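Local coordinates for integrase (Bovine immunodeficiency virus, PDB 3KKS), which probably catalyses the insertion of retroviral DNA into host DNA through its catalytic core domain, at residues Q6-T10 against S59-F65; G26-A30 against L124-N128; I45-I49 against L73-I79. The contacts are given in a common frame with arbitrary orientation. Residues are numbered along the deposited sequence.

The three contacts build outward from one mixed sheet. Contact 1 joins the central strand 4-12 to the loop after strand 56-59 and brings together Asp8 and Asp60, probably two acids of the integrase active site. Contact 2 secures the outer strand 28-33 to helix 116-129; its centre is about 18 Å from that of contact 1, with nearest atoms about 7 Å apart. Contact 3 packs helix 38-51 against helix 68-76 and touches both others: Ile45 CD1 lies 4.2 Å from Met7 CE of contact 1, and Leu48 CD1 lies 3.7 Å from Glu29 CB of contact 2. Its centre is about 15 Å from that of contact 1 and about 20 Å from that of contact 2.

Contact 1 of 3, residues Q6-T10 against S59-F65; sequences QMDNT and SDNGPCF
Phe65 (chi1 -67°) overlaps residues Met7 to Asn9 of the extended strand 6-10, its ring oblique to all three. Phe65 CD1 lies 3.9 Å from Met7 CE, and Phe65 CZ is 3.9 Å from Asp8 CA and 3.2 Å from Asn9 ND2. Met7, with chi1 p and chi2 and chi3 both t, also places SD 4.9 Å from the ring centroid, 48° off the ring normal: an oblique Met-aromatic contact. Asn9 ND2 further approaches Cys64 SG at 3.3 Å. The backbones come closest at Met7 and Ser59, whose CA atoms are 5.4 Å apart, with Met7 O 3.4 Å from Ser59 CB; here strand 4-12 still lies parallel to strand 56-59, and Met7 pairs with His58. After Ser59 the chain departs in an Asx turn, Gly62 N donating to Asp60 OD1 (2.6 Å), and Phe65 N to Gly62 O (3.0 Å) starts the weakly bonded helix that returns Phe65 to the strand. The turn holds Asp60 OD2 3.4 Å from Asp8 OD1 (Asp8 chi1 m). An Asp on the first strand and another just after the fourth match the first two acids of the D,D-35-E motif of retroviral integrases. No hydrogen bond crosses the contact; beside the packing of Met7 and Phe65 two carboxylates face each other without a bond, consistent with a site for divalent metal ions.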
loop_
_atom_site.group_PDB
_atom_site.type_symbol
_atom_site.label_atom_id
_atom_site.label_comp_id
_atom_site.label_asym_id
_atom_site.label_seq_id
_atom_site.Cartn_x
_atom_site.Cartn_y
_atom_site.Cartn_z
ATOM N N GLN A 6 -5.634 2.116 -0.853
ATOM C CA GLN A 6 -5.311 3.531 -0.866
ATOM C C GLN A 6 -3.798 3.655 -0.899
ATOM O O GLN A 6 -3.090 3.017 -0.113
ATOM C CB GLN A 6 -5.851 4.257 0.365
ATOM C CG GLN A 6 -5.362 5.698 0.422
ATOM C CD GLN A 6 -6.189 6.575 1.333
ATOM O OE1 GLN A 6 -5.748 7.660 1.731
ATOM N NE2 GLN A 6 -7.402 6.120 1.662
ATOM N N MET A 7 -3.310 4.483 -1.810
ATOM C CA MET A 7 -1.887 4.673 -1.975
ATOM C C MET A 7 -1.437 6.083 -1.664
ATOM O O MET A 7 -2.186 7.042 -1.831
ATOM C CB MET A 7 -1.494 4.326 -3.406
ATOM C CG MET A 7 -2.281 5.089 -4.450
ATOM S SD MET A 7 -1.798 4.663 -6.143
ATOM C CE MET A 7 -2.997 5.691 -7.064
ATOM N N ASP A 8 -0.190 6.187 -1.221
ATOM C CA ASP A 8 0.426 7.459 -0.881
ATOM C C ASP A 8 1.931 7.280 -0.975
ATOM O O ASP A 8 2.447 6.164 -0.895
ATOM C CB ASP A 8 0.074 7.876 0.554
ATOM C CG ASP A 8 -1.364 8.336 0.700
ATOM O OD1 ASP A 8 -1.720 9.374 0.090
ATOM O OD2 ASP A 8 -2.137 7.665 1.425
ATOM N N ASN A 9 2.626 8.389 -1.170
ATOM C CA ASN A 9 4.070 8.373 -1.227
ATOM C C ASN A 9 4.513 8.920 0.109
ATOM O O ASN A 9 3.898 9.842 0.639
ATOM C CB ASN A 9 4.581 9.272 -2.348
ATOM C CG ASN A 9 4.324 8.686 -3.708
ATOM O OD1 ASN A 9 4.595 7.511 -3.943
ATOM N ND2 ASN A 9 3.808 9.499 -4.619
ATOM N N THR A 10 5.560 8.336 0.672
ATOM C CA THR A 10 6.062 8.814 1.944
ATOM C C THR A 10 7.565 8.889 1.856
ATOM O O THR A 10 8.165 8.474 0.869
ATOM C CB THR A 10 5.706 7.872 3.100
ATOM O OG1 THR A 10 6.361 6.613 2.905
ATOM C CG2 THR A 10 4.212 7.658 3.166
ATOM N N SER A 59 -6.428 7.878 -3.627
ATOM C CA SER A 59 -5.239 8.646 -3.256
ATOM C C SER A 59 -5.566 10.137 -3.165
ATOM O O SER A 59 -6.721 10.533 -3.320
ATOM C CB SER A 59 -4.144 8.449 -4.291
ATOM O OG SER A 59 -4.585 8.894 -5.556
ATOM N N ASP A 60 -4.551 10.959 -2.912
ATOM C CA ASP A 60 -4.769 12.397 -2.846
ATOM C C ASP A 60 -4.615 12.979 -4.243
ATOM O O ASP A 60 -4.329 12.258 -5.194
ATOM C CB ASP A 60 -3.791 13.083 -1.878
ATOM C CG ASP A 60 -2.334 12.849 -2.236
ATOM O OD1 ASP A 60 -1.965 13.013 -3.414
ATOM O OD2 ASP A 60 -1.547 12.511 -1.324
ATOM N N ASN A 61 -4.796 14.288 -4.350
ATOM C CA ASN A 61 -4.715 14.993 -5.620
ATOM C C ASN A 61 -3.294 15.213 -6.120
ATOM O O ASN A 61 -3.061 16.021 -7.022
ATOM C CB ASN A 61 -5.431 16.336 -5.493
ATOM C CG ASN A 61 -6.411 16.570 -6.612
ATOM O OD1 ASN A 61 -7.136 15.657 -7.012
ATOM N ND2 ASN A 61 -6.455 17.801 -7.118
ATOM N N GLY A 62 -2.343 14.498 -5.534
ATOM C CA GLY A 62 -0.970 14.648 -5.965
ATOM C C GLY A 62 -0.860 14.511 -7.471
ATOM O O GLY A 62 -1.587 13.727 -8.077
ATOM N N PRO A 63 0.034 15.277 -8.105
ATOM C CA PRO A 63 0.258 15.254 -9.554
ATOM C C PRO A 63 0.614 13.871 -10.087
ATOM O O PRO A 63 0.138 13.467 -11.143
ATOM C CB PRO A 63 1.406 16.240 -9.739
ATOM C CG PRO A 63 1.162 17.228 -8.665
ATOM C CD PRO A 63 0.811 16.361 -7.479
ATOM N N CYS A 64 1.454 13.145 -9.358
ATOM C CA CYS A 64 1.868 11.821 -9.803
ATOM C C CYS A 64 0.762 10.781 -9.662
ATOM O O CYS A 64 0.936 9.633 -10.056
ATOM C CB CYS A 64 3.119 11.366 -9.041
ATOM S SG CYS A 64 2.892 11.199 -7.275
ATOM N N PHE A 65 -0.375 11.184 -9.101
ATOM C CA PHE A 65 -1.506 10.278 -8.937
ATOM C C PHE A 65 -2.654 10.652 -9.872
ATOM O O PHE A 65 -3.560 9.847 -10.090
ATOM C CB PHE A 65 -2.035 10.292 -7.491
ATOM C CG PHE A 65 -1.074 9.730 -6.472
ATOM C CD1 PHE A 65 -0.401 8.537 -6.707
ATOM C CD2 PHE A 65 -0.854 10.393 -5.267
ATOM C CE1 PHE A 65 0.480 8.011 -5.756
ATOM C CE2 PHE A 65 0.024 9.878 -4.308
ATOM C CZ PHE A 65 0.693 8.683 -4.555
#

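Contact 2 of 3, residues G26-A30 against L124-N128; sequences GLVEA and LVSLN
Strand 28-30 and helix 124-128 run nearly antiparallel, at 167° between their directions, with axes 8.6 Å apart at closest approach. The CA atoms of Leu27 and Asn128 are 5.7 Å apart, those of Val28 and Leu124 6.5 Å. Gly26 precedes the strand at phi 80°, psi 3°, where a CB would jam against the preceding carbonyl.

The polar part centres on Asn128, whose amide (chi1 -60°, chi2 -29°) clasps one residue of strand backbone: Val28 N donates to Asn128 OD1 at 2.9 Å and 174°, and Asn128 ND2 donates to Val28 O at 2.7 Å and 166°. The side chain thus acts much as a neighbouring strand would, on the edge facing away from strand 15-22, to which Glu29 is bonded through Ala20. Water 1 lies between Gly26 O (3.0 Å) and Asn128 OD1 (2.8 Å), extending the link toward the loop before the strand. The amide also makes a close van der Waals contact, Asn128 ND2 lying 3.1 Å from Leu27 CD2.

The apolar part flanks this clasp. Val28 (chi1 t) points at the helix, with CG1 3.6 Å from Leu124 CD2 and CG2 4.3 Å from Leu127 CD1. Leu124 (chi1 m, chi2 t) reaches on along the strand, its CD1 4.1 Å from Ala30 CB. Helix 89-109 adds Ala98 against Val28 and Leu102 against Leu127.

An outer strand covered by helices is in keeping with the RNase H-like fold of the integrase core, a mixed sheet between helical layers.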
loop_
_atom_site.group_PDB
_atom_site.type_symbol
_atom_site.label_atom_id
_atom_site.label_comp_id
_atom_site.label_asym_id
_atom_site.label_seq_id
_atom_site.Cartn_x
_atom_site.Cartn_y
_atom_site.Cartn_z
ATOM N N GLY A 26 -6.172 -4.480 5.917
ATOM C CA GLY A 26 -5.122 -3.698 6.543
ATOM C C GLY A 26 -3.762 -4.140 6.017
ATOM O O GLY A 26 -2.728 -3.656 6.465
ATOM N N LEU A 27 -3.764 -5.070 5.067
ATOM C CA LEU A 27 -2.525 -5.579 4.483
ATOM C C LEU A 27 -1.773 -4.413 3.864
ATOM O O LEU A 27 -2.365 -3.582 3.174
ATOM C CB LEU A 27 -2.830 -6.629 3.404
ATOM C CG LEU A 27 -1.733 -7.638 3.025
ATOM C CD1 LEU A 27 -2.227 -8.534 1.909
ATOM C CD2 LEU A 27 -0.498 -6.925 2.564
ATOM N N VAL A 28 -0.469 -4.351 4.096
ATOM C CA VAL A 28 0.326 -3.262 3.550
ATOM C C VAL A 28 1.279 -3.713 2.462
ATOM O O VAL A 28 1.889 -4.781 2.558
ATOM C CB VAL A 28 1.175 -2.576 4.644
ATOM C CG1 VAL A 28 1.911 -1.361 4.050
ATOM C CG2 VAL A 28 0.288 -2.147 5.802
ATOM N N GLU A 29 1.387 -2.888 1.425
ATOM C CA GLU A 29 2.298 -3.119 0.311
ATOM C C GLU A 29 3.059 -1.820 0.125
ATOM O O GLU A 29 2.470 -0.741 0.183
ATOM C CB GLU A 29 1.542 -3.444 -0.964
ATOM C CG GLU A 29 1.676 -4.884 -1.379
ATOM C CD GLU A 29 3.106 -5.393 -1.277
ATOM O OE1 GLU A 29 4.034 -4.722 -1.793
ATOM O OE2 GLU A 29 3.295 -6.475 -0.680
ATOM N N ALA A 30 4.364 -1.912 -0.082
ATOM C CA ALA A 30 5.172 -0.710 -0.249
ATOM C C ALA A 30 6.330 -1.008 -1.171
ATOM O O ALA A 30 6.696 -2.168 -1.357
ATOM C CB ALA A 30 5.688 -0.220 1.113
ATOM N N LEU A 124 7.404 -5.142 6.135
ATOM C CA LEU A 124 6.111 -5.542 5.579
ATOM C C LEU A 124 5.708 -6.944 6.022
ATOM O O LEU A 124 4.539 -7.213 6.269
ATOM C CB LEU A 124 6.148 -5.470 4.046
ATOM C CG LEU A 124 6.271 -4.041 3.503
ATOM C CD1 LEU A 124 6.686 -4.051 2.037
ATOM C CD2 LEU A 124 4.930 -3.330 3.683
ATOM N N VAL A 125 6.683 -7.838 6.095
ATOM C CA VAL A 125 6.453 -9.203 6.533
ATOM C C VAL A 125 5.946 -9.175 7.979
ATOM O O VAL A 125 5.052 -9.933 8.362
ATOM C CB VAL A 125 7.764 -9.995 6.484
ATOM C CG1 VAL A 125 7.637 -11.277 7.284
ATOM C CG2 VAL A 125 8.117 -10.292 5.041
ATOM N N SER A 126 6.550 -8.290 8.766
ATOM C CA SER A 126 6.212 -8.105 10.169
ATOM C C SER A 126 4.774 -7.624 10.325
ATOM O O SER A 126 4.006 -8.166 11.120
ATOM C CB SER A 126 7.173 -7.076 10.793
ATOM O OG SER A 126 6.774 -6.707 12.103
ATOM N N LEU A 127 4.419 -6.592 9.571
ATOM C CA LEU A 127 3.080 -6.020 9.623
ATOM C C LEU A 127 2.005 -6.958 9.125
ATOM O O LEU A 127 0.932 -7.059 9.716
ATOM C CB LEU A 127 3.014 -4.737 8.789
ATOM C CG LEU A 127 3.899 -3.572 9.241
ATOM C CD1 LEU A 127 3.731 -2.414 8.290
ATOM C CD2 LEU A 127 3.518 -3.158 10.654
ATOM N N ASN A 128 2.299 -7.653 8.035
ATOM C CA ASN A 128 1.329 -8.536 7.422
ATOM C C ASN A 128 1.238 -9.962 7.916
ATOM O O ASN A 128 0.160 -10.560 7.884
ATOM C CB ASN A 128 1.559 -8.561 5.916
ATOM C CG ASN A 128 1.404 -7.196 5.290
ATOM O OD1 ASN A 128 0.645 -6.366 5.784
ATOM N ND2 ASN A 128 2.104 -6.960 4.185
HETATM O O HOH W 1 -0.557 -5.062 7.963
#

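Contact 3 of 3, residues I45-I49 against L73-I79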
loop_
_atom_site.group_PDB
_atom_site.type_symbol
_atom_site.label_atom_id
_atom_site.label_comp_id
_atom_site.label_asym_id
_atom_site.label_seq_id
_atom_site.Cartn_x
_atom_site.Cartn_y
_atom_site.Cartn_z
ATOM N N ILE A 45 1.697 0.452 -9.427
ATOM C CA ILE A 45 0.335 -0.055 -9.602
ATOM C C ILE A 45 0.346 -1.375 -10.371
ATOM O O ILE A 45 -0.391 -2.294 -10.039
ATOM C CB ILE A 45 -0.555 0.957 -10.363
ATOM C CG1 ILE A 45 -0.741 2.229 -9.531
ATOM C CG2 ILE A 45 -1.914 0.340 -10.663
ATOM C CD1 ILE A 45 -1.546 3.306 -10.247
ATOM N N LEU A 46 1.175 -1.462 -11.405
ATOM C CA LEU A 46 1.268 -2.689 -12.195
ATOM C C LEU A 46 1.750 -3.850 -11.332
ATOM O O LEU A 46 1.272 -4.976 -11.484
ATOM C CB LEU A 46 2.192 -2.482 -13.402
ATOM C CG LEU A 46 1.523 -1.723 -14.563
ATOM C CD1 LEU A 46 2.553 -1.305 -15.587
ATOM C CD2 LEU A 46 0.460 -2.594 -15.211
ATOM N N GLN A 47 2.690 -3.571 -10.428
ATOM C CA GLN A 47 3.210 -4.587 -9.507
ATOM C C GLN A 47 2.105 -5.013 -8.536
ATOM O O GLN A 47 1.940 -6.193 -8.235
ATOM C CB GLN A 47 4.372 -4.028 -8.682
ATOM C CG GLN A 47 5.711 -3.885 -9.400
ATOM C CD GLN A 47 6.609 -5.108 -9.234
ATOM O OE1 GLN A 47 6.688 -5.693 -8.150
ATOM N NE2 GLN A 47 7.303 -5.486 -10.305
ATOM N N LEU A 48 1.355 -4.034 -8.037
ATOM C CA LEU A 48 0.274 -4.304 -7.098
ATOM C C LEU A 48 -0.808 -5.156 -7.752
ATOM O O LEU A 48 -1.279 -6.135 -7.172
ATOM C CB LEU A 48 -0.353 -2.995 -6.619
ATOM C CG LEU A 48 -1.268 -3.152 -5.402
ATOM C CD1 LEU A 48 -0.420 -3.453 -4.160
ATOM C CD2 LEU A 48 -2.071 -1.886 -5.195
ATOM N N ILE A 49 -1.191 -4.771 -8.963
ATOM C CA ILE A 49 -2.224 -5.479 -9.708
ATOM C C ILE A 49 -1.715 -6.865 -10.106
ATOM O O ILE A 49 -2.493 -7.791 -10.305
ATOM C CB ILE A 49 -2.644 -4.638 -10.957
ATOM C CG1 ILE A 49 -4.165 -4.588 -11.063
ATOM C CG2 ILE A 49 -2.004 -5.192 -12.232
ATOM C CD1 ILE A 49 -4.812 -5.930 -11.305
ATOM N N LEU A 73 -4.238 4.165 -17.122
ATOM C CA LEU A 73 -3.752 2.872 -16.656
ATOM C C LEU A 73 -4.834 2.140 -15.859
ATOM O O LEU A 73 -5.040 0.937 -16.030
ATOM C CB LEU A 73 -2.501 3.049 -15.791
ATOM C CG LEU A 73 -1.995 1.768 -15.120
ATOM C CD1 LEU A 73 -1.835 0.680 -16.167
ATOM C CD2 LEU A 73 -0.682 2.029 -14.403
ATOM N N CYS A 74 -5.531 2.870 -14.992
ATOM C CA CYS A 74 -6.589 2.269 -14.196
ATOM C C CYS A 74 -7.766 1.857 -15.070
ATOM O O CYS A 74 -8.423 0.854 -14.796
ATOM C CB CYS A 74 -7.058 3.234 -13.113
ATOM S SG CYS A 74 -5.864 3.468 -11.776
ATOM N N LYS A 75 -8.047 2.634 -16.112
ATOM C CA LYS A 75 -9.142 2.281 -17.011
ATOM C C LYS A 75 -8.744 1.014 -17.757
ATOM O O LYS A 75 -9.553 0.107 -17.935
ATOM C CB LYS A 75 -9.422 3.424 -17.990
ATOM C CG LYS A 75 -10.107 4.606 -17.325
ATOM C CD LYS A 75 -10.125 5.844 -18.198
ATOM C CE LYS A 75 -10.753 7.009 -17.441
ATOM N NZ LYS A 75 -10.803 8.260 -18.240
ATOM N N TYR A 76 -7.483 0.953 -18.166
ATOM C CA TYR A 76 -6.960 -0.206 -18.872
ATOM C C TYR A 76 -7.004 -1.452 -17.992
ATOM O O TYR A 76 -7.302 -2.544 -18.470
ATOM C CB TYR A 76 -5.518 0.057 -19.319
ATOM C CG TYR A 76 -4.776 -1.196 -19.723
ATOM C CD1 TYR A 76 -5.246 -1.996 -20.764
ATOM C CD2 TYR A 76 -3.627 -1.604 -19.041
ATOM C CE1 TYR A 76 -4.597 -3.175 -21.114
ATOM C CE2 TYR A 76 -2.967 -2.784 -19.384
ATOM C CZ TYR A 76 -3.459 -3.565 -20.423
ATOM O OH TYR A 76 -2.828 -4.737 -20.774
ATOM N N LEU A 77 -6.704 -1.283 -16.705
ATOM C CA LEU A 77 -6.700 -2.396 -15.760
ATOM C C LEU A 77 -8.070 -2.619 -15.124
ATOM O O LEU A 77 -8.215 -3.436 -14.219
ATOM C CB LEU A 77 -5.665 -2.142 -14.659
ATOM C CG LEU A 77 -4.194 -2.061 -15.070
ATOM C CD1 LEU A 77 -3.381 -1.449 -13.940
ATOM C CD2 LEU A 77 -3.673 -3.453 -15.425
ATOM N N GLY A 78 -9.076 -1.894 -15.601
ATOM C CA GLY A 78 -10.412 -2.030 -15.048
ATOM C C GLY A 78 -10.448 -1.742 -13.560
ATOM O O GLY A 78 -11.059 -2.483 -12.792
ATOM N N ILE A 79 -9.789 -0.665 -13.148
ATOM C CA ILE A 79 -9.743 -0.282 -11.742
ATOM C C ILE A 79 -10.462 1.043 -11.507
ATOM O O ILE A 79 -10.208 2.026 -12.189
ATOM C CB ILE A 79 -8.282 -0.130 -11.253
ATOM C CG1 ILE A 79 -7.581 -1.489 -11.253
ATOM C CG2 ILE A 79 -8.258 0.471 -9.859
ATOM C CD1 ILE A 79 -6.103 -1.402 -10.928
#
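Two helices covering the same side of the sheet meet here: helix 38-51, and helix 68-76 of the beta-alpha-beta connection between the parallel strands 56-59 and 80-83. The second helix ends within the contact in a Schellman motif. Ile79 N bonds to Cys74 O at 2.6 Å and Gly78 N to Lys75 O at 3.1 Å, with Gly78 as the C-prime residue at positive phi (58°), a conformation that favours glycine. The motif turns the chain so that Ile79 points back at the first helix.

Ile45, Leu46 and Ile49 face Leu73, Leu77 and Ile79. The register advances in the same sense on both sides: the CA atoms of Ile45 and Cys74 are 8.6 Å apart, those of Ile49 and Leu77 8.1 Å, so the backbones stand apart and side chains fill the gap. Leu77 lies in the middle and meets all three residues of the first helix: Leu77 CD1 is 4.0 Å from Ile45 CG2 and 4.2 Å from Leu46 CD2, and Leu77 CD2 is 4.0 Å from Ile49 CG2. Toward the start of the second segment, Leu73 CD2 meets Ile45 CB at 4.2 Å and Leu73 CD1 meets Leu46 CD2 at 4.1 Å. Past the helix end, Ile79 CD1 makes the closest approach, 3.7 Å to Ile49 CG1. Beneath them, Leu57 of strand 56-59 touches Ile45, Cys74 and Ile79.

With branched aliphatic side chains on both sides and no hydrogen bond between the segments, the contact depends on van der Waals packing and the burial of 305 Å² of surface.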